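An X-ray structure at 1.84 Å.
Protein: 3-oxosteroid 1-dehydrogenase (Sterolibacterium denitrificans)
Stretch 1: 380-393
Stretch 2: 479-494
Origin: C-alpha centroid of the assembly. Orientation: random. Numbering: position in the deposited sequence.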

# COMPACT_ATOMS: atom_id res chain seq x y z
N ALA A 380 15.66 -7.34 16.76
CA ALA A 380 14.25 -7.36 16.27
C ALA A 380 14.13 -6.82 14.85
O ALA A 380 13.04 -6.86 14.32
CB ALA A 380 13.39 -6.63 17.25
N VAL A 381 15.21 -6.31 14.24
CA VAL A 381 15.20 -5.99 12.79
C VAL A 381 16.34 -6.76 12.17
O VAL A 381 17.48 -6.38 12.45
CB VAL A 381 15.37 -4.47 12.56
CG1 VAL A 381 15.42 -4.15 11.08
CG2 VAL A 381 14.26 -3.69 13.26
N PRO A 382 16.11 -7.85 11.40
CA PRO A 382 14.80 -8.49 11.24
C PRO A 382 14.35 -9.25 12.49
O PRO A 382 15.09 -9.36 13.45
CB PRO A 382 14.99 -9.47 10.09
CG PRO A 382 16.45 -9.85 10.19
CD PRO A 382 17.14 -8.57 10.63
N ALA A 383 13.10 -9.72 12.46
CA ALA A 383 12.49 -10.57 13.49
C ALA A 383 12.09 -11.89 12.83
O ALA A 383 12.41 -12.07 11.66
CB ALA A 383 11.30 -9.86 14.13
N TRP A 384 11.53 -12.81 13.61
CA TRP A 384 11.32 -14.22 13.19
C TRP A 384 9.86 -14.58 13.40
O TRP A 384 9.35 -14.40 14.52
CB TRP A 384 12.27 -15.16 13.94
CG TRP A 384 13.68 -14.91 13.52
CD1 TRP A 384 14.57 -14.10 14.16
CD2 TRP A 384 14.31 -15.35 12.31
NE1 TRP A 384 15.73 -14.04 13.44
CE2 TRP A 384 15.61 -14.80 12.32
CE3 TRP A 384 13.94 -16.19 11.26
CZ2 TRP A 384 16.51 -15.04 11.29
CZ3 TRP A 384 14.83 -16.41 10.23
CH2 TRP A 384 16.10 -15.84 10.25
N LEU A 385 9.29 -15.17 12.36
CA LEU A 385 7.91 -15.71 12.43
C LEU A 385 8.00 -17.23 12.54
O LEU A 385 8.69 -17.81 11.71
CB LEU A 385 7.16 -15.27 11.18
CG LEU A 385 5.74 -15.82 11.09
CD1 LEU A 385 4.85 -14.99 11.97
CD2 LEU A 385 5.27 -15.82 9.66
N ILE A 386 7.36 -17.79 13.55
CA ILE A 386 7.42 -19.25 13.92
C ILE A 386 6.02 -19.85 13.82
O ILE A 386 5.05 -19.24 14.32
CB ILE A 386 7.99 -19.41 15.33
CG1 ILE A 386 9.24 -18.56 15.56
CG2 ILE A 386 8.21 -20.89 15.62
CD1 ILE A 386 10.46 -19.02 14.79
N PHE A 387 5.89 -21.01 13.17
CA PHE A 387 4.61 -21.78 13.17
C PHE A 387 4.93 -23.28 12.97
O PHE A 387 6.12 -23.63 12.71
CB PHE A 387 3.67 -21.25 12.10
CG PHE A 387 4.20 -21.15 10.70
CD1 PHE A 387 4.18 -22.25 9.84
CD2 PHE A 387 4.71 -19.95 10.22
CE1 PHE A 387 4.63 -22.16 8.54
CE2 PHE A 387 5.18 -19.87 8.92
CZ PHE A 387 5.15 -20.97 8.09
N ASP A 388 3.91 -24.14 13.12
CA ASP A 388 4.10 -25.61 13.09
C ASP A 388 3.55 -26.20 11.81
O ASP A 388 3.11 -25.46 10.90
CB ASP A 388 3.51 -26.26 14.36
CG ASP A 388 2.00 -26.40 14.39
OD1 ASP A 388 1.36 -25.99 13.43
OD2 ASP A 388 1.50 -26.90 15.43
N GLY A 389 3.57 -27.53 11.71
CA GLY A 389 3.13 -28.22 10.48
C GLY A 389 1.64 -28.12 10.21
O GLY A 389 1.27 -28.25 9.04
N LYS A 390 0.81 -27.92 11.23
CA LYS A 390 -0.64 -27.73 10.99
C LYS A 390 -0.88 -26.36 10.36
O LYS A 390 -1.66 -26.27 9.39
CB LYS A 390 -1.45 -27.89 12.27
CG LYS A 390 -2.93 -27.60 12.06
CD LYS A 390 -3.77 -27.80 13.28
CE LYS A 390 -5.24 -27.58 13.01
NZ LYS A 390 -6.06 -28.06 14.14
N PHE A 391 -0.22 -25.31 10.87
CA PHE A 391 -0.30 -23.95 10.25
C PHE A 391 0.13 -24.06 8.78
O PHE A 391 -0.55 -23.62 7.81
CB PHE A 391 0.56 -22.98 11.06
CG PHE A 391 0.38 -21.54 10.66
CD1 PHE A 391 0.88 -21.07 9.46
CD2 PHE A 391 -0.32 -20.67 11.47
CE1 PHE A 391 0.69 -19.75 9.07
CE2 PHE A 391 -0.49 -19.34 11.09
CZ PHE A 391 -0.00 -18.89 9.88
N ARG A 392 1.30 -24.67 8.59
CA ARG A 392 1.93 -24.85 7.26
C ARG A 392 0.95 -25.48 6.29
O ARG A 392 0.84 -25.00 5.15
CB ARG A 392 3.18 -25.72 7.34
CG ARG A 392 3.89 -25.88 6.01
CD ARG A 392 4.66 -24.64 5.55
NE ARG A 392 5.15 -24.89 4.20
CZ ARG A 392 4.46 -24.67 3.07
NH1 ARG A 392 3.29 -24.04 3.07
NH2 ARG A 392 4.97 -25.06 1.93
N TYR A 393 0.30 -26.56 6.73
CA TYR A 393 -0.66 -27.32 5.88
C TYR A 393 -1.87 -26.44 5.53
O TYR A 393 -2.35 -26.50 4.38
CB TYR A 393 -1.13 -28.59 6.60
CG TYR A 393 -2.07 -29.46 5.79
CD1 TYR A 393 -1.61 -30.31 4.80
CD2 TYR A 393 -3.43 -29.41 6.02
CE1 TYR A 393 -2.49 -31.12 4.08
CE2 TYR A 393 -4.32 -30.19 5.30
CZ TYR A 393 -3.84 -31.05 4.33
OH TYR A 393 -4.71 -31.81 3.61
N ALA A 479 -3.98 -20.34 18.12
CA ALA A 479 -4.01 -21.83 18.12
C ALA A 479 -2.70 -22.35 18.69
O ALA A 479 -1.67 -21.67 18.66
CB ALA A 479 -4.31 -22.40 16.75
N PRO A 480 -2.69 -23.60 19.21
CA PRO A 480 -1.46 -24.23 19.67
C PRO A 480 -0.38 -24.40 18.60
O PRO A 480 -0.68 -24.56 17.45
CB PRO A 480 -1.90 -25.65 20.13
CG PRO A 480 -3.38 -25.53 20.39
CD PRO A 480 -3.87 -24.47 19.43
N ILE A 481 0.87 -24.37 19.06
CA ILE A 481 2.07 -24.69 18.25
C ILE A 481 2.67 -25.96 18.87
O ILE A 481 3.15 -25.88 20.01
CB ILE A 481 3.05 -23.51 18.25
CG1 ILE A 481 2.44 -22.27 17.61
CG2 ILE A 481 4.35 -23.94 17.59
CD1 ILE A 481 3.18 -20.98 17.96
N GLY A 482 2.56 -27.10 18.18
CA GLY A 482 3.03 -28.38 18.76
C GLY A 482 3.07 -29.56 17.80
O GLY A 482 3.37 -30.67 18.28
N LYS A 483 2.82 -29.39 16.50
CA LYS A 483 2.90 -30.52 15.54
C LYS A 483 4.07 -30.29 14.59
O LYS A 483 4.02 -29.39 13.73
CB LYS A 483 1.59 -30.68 14.78
CG LYS A 483 1.55 -31.69 13.64
CD LYS A 483 0.16 -31.71 13.03
CE LYS A 483 0.04 -32.23 11.62
NZ LYS A 483 0.39 -33.67 11.52
N PRO A 484 5.13 -31.13 14.67
CA PRO A 484 6.28 -31.01 13.77
C PRO A 484 5.90 -31.24 12.32
O PRO A 484 4.88 -31.87 12.03
CB PRO A 484 7.26 -32.10 14.24
CG PRO A 484 6.79 -32.53 15.60
CD PRO A 484 5.32 -32.18 15.68
N PRO A 485 6.69 -30.78 11.33
CA PRO A 485 7.87 -29.96 11.56
C PRO A 485 7.53 -28.49 11.87
O PRO A 485 6.40 -28.07 11.60
CB PRO A 485 8.65 -30.08 10.26
CG PRO A 485 7.65 -30.39 9.21
CD PRO A 485 6.48 -31.06 9.91
N TYR A 486 8.50 -27.77 12.44
CA TYR A 486 8.43 -26.34 12.81
C TYR A 486 9.11 -25.51 11.72
O TYR A 486 10.14 -25.95 11.12
CB TYR A 486 9.05 -26.11 14.17
CG TYR A 486 8.33 -26.90 15.23
CD1 TYR A 486 7.10 -26.51 15.71
CD2 TYR A 486 8.87 -28.10 15.71
CE1 TYR A 486 6.45 -27.23 16.71
CE2 TYR A 486 8.24 -28.83 16.70
CZ TYR A 486 7.01 -28.41 17.18
OH TYR A 486 6.34 -29.14 18.13
N TYR A 487 8.55 -24.33 11.47
CA TYR A 487 8.98 -23.44 10.38
C TYR A 487 9.32 -22.07 10.95
O TYR A 487 8.68 -21.63 11.93
CB TYR A 487 7.91 -23.29 9.30
CG TYR A 487 7.69 -24.54 8.51
CD1 TYR A 487 6.86 -25.55 8.98
CD2 TYR A 487 8.31 -24.71 7.29
CE1 TYR A 487 6.66 -26.69 8.22
CE2 TYR A 487 8.10 -25.85 6.52
CZ TYR A 487 7.27 -26.84 7.00
OH TYR A 487 7.07 -27.97 6.27
N ALA A 488 10.33 -21.43 10.36
CA ALA A 488 10.65 -20.02 10.65
C ALA A 488 10.70 -19.29 9.32
O ALA A 488 11.14 -19.85 8.32
CB ALA A 488 11.95 -19.84 11.40
N MET A 489 10.29 -18.02 9.37
CA MET A 489 10.45 -17.09 8.24
C MET A 489 11.04 -15.79 8.81
O MET A 489 10.82 -15.45 10.00
CB MET A 489 9.13 -16.86 7.52
CG MET A 489 8.65 -18.14 6.84
SD MET A 489 7.02 -17.96 6.07
CE MET A 489 7.43 -17.04 4.58
N ARG A 490 11.93 -15.20 8.03
CA ARG A 490 12.64 -13.96 8.39
C ARG A 490 11.77 -12.77 7.99
O ARG A 490 11.57 -12.55 6.79
CB ARG A 490 14.00 -13.92 7.68
CG ARG A 490 14.78 -12.64 7.96
CD ARG A 490 16.01 -12.49 7.06
NE ARG A 490 15.77 -12.95 5.71
CZ ARG A 490 16.54 -13.80 5.02
NH1 ARG A 490 17.75 -14.11 5.46
NH2 ARG A 490 16.11 -14.25 3.85
N VAL A 491 11.33 -12.02 8.97
CA VAL A 491 10.49 -10.82 8.76
C VAL A 491 11.39 -9.56 8.80
O VAL A 491 11.87 -9.14 9.88
CB VAL A 491 9.35 -10.79 9.80
CG1 VAL A 491 8.56 -9.56 9.62
CG2 VAL A 491 8.42 -11.99 9.62
N ASP A 492 11.58 -8.98 7.64
CA ASP A 492 12.37 -7.73 7.50
C ASP A 492 11.48 -6.52 7.81
O ASP A 492 10.23 -6.61 7.64
CB ASP A 492 12.96 -7.64 6.10
CG ASP A 492 14.19 -8.53 5.92
OD1 ASP A 492 15.02 -8.50 6.81
OD2 ASP A 492 14.25 -9.24 4.88
N ALA A 493 12.08 -5.42 8.25
CA ALA A 493 11.32 -4.14 8.41
C ALA A 493 11.14 -3.53 7.03
O ALA A 493 11.93 -2.62 6.68
CB ALA A 493 12.07 -3.20 9.34
N GLY A 494 10.22 -4.09 6.25
CA GLY A 494 9.87 -3.64 4.90
C GLY A 494 8.99 -2.39 4.90
O GLY A 494 8.74 -1.82 5.96
O HOH W 1 -0.95 -24.68 14.41

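Two strands distant in sequence can meet as an antiparallel ladder whose end is locked by a side chain, and this pair shows how. Strand 383-387 runs against strand 486-494 at 154°. Ala383, Leu385 and Phe387 pair with Val491, Met489 and Tyr487, each pair exchanging two backbone hydrogen bonds; Leu385 N to Met489 O, at 2.8 Å, is nearly linear. Between these pairs, Ala488 faces Ile386, and its CA lies 3.1 Å from Leu385 O, a CA-H...O contact.

The contact buries 1093 Å², and side chains alternate across the sheet. On one face, Leu385 CB packs against Val491 CG2 (3.8 Å); these side chains and Met489, all buried, have no polar groups needing partners. Tyr487 CB sits over the Phe387 ring, 3.9 Å from its centroid; the two rings are nearly parallel but slid apart. Arg392, from the following helix, lays its aliphatic CD over a face of the Tyr487 ring, 3.7 Å from that ring's centroid, while its guanidinium is satisfied elsewhere in the structure. On the opposite face, Ile386 CD1 lies 3.8 Å from CB of the small Ala488.

Buried Asp388 fastens the end. Its OD2 accepts from Gly482 N and Lys483 N, both at 3.0 Å, while OD1 caps the helix through Phe391 N (3.1 Å). Gly389 N donates to Lys483 O (2.8 Å); a CB on this glycine would clash with Pro484 O.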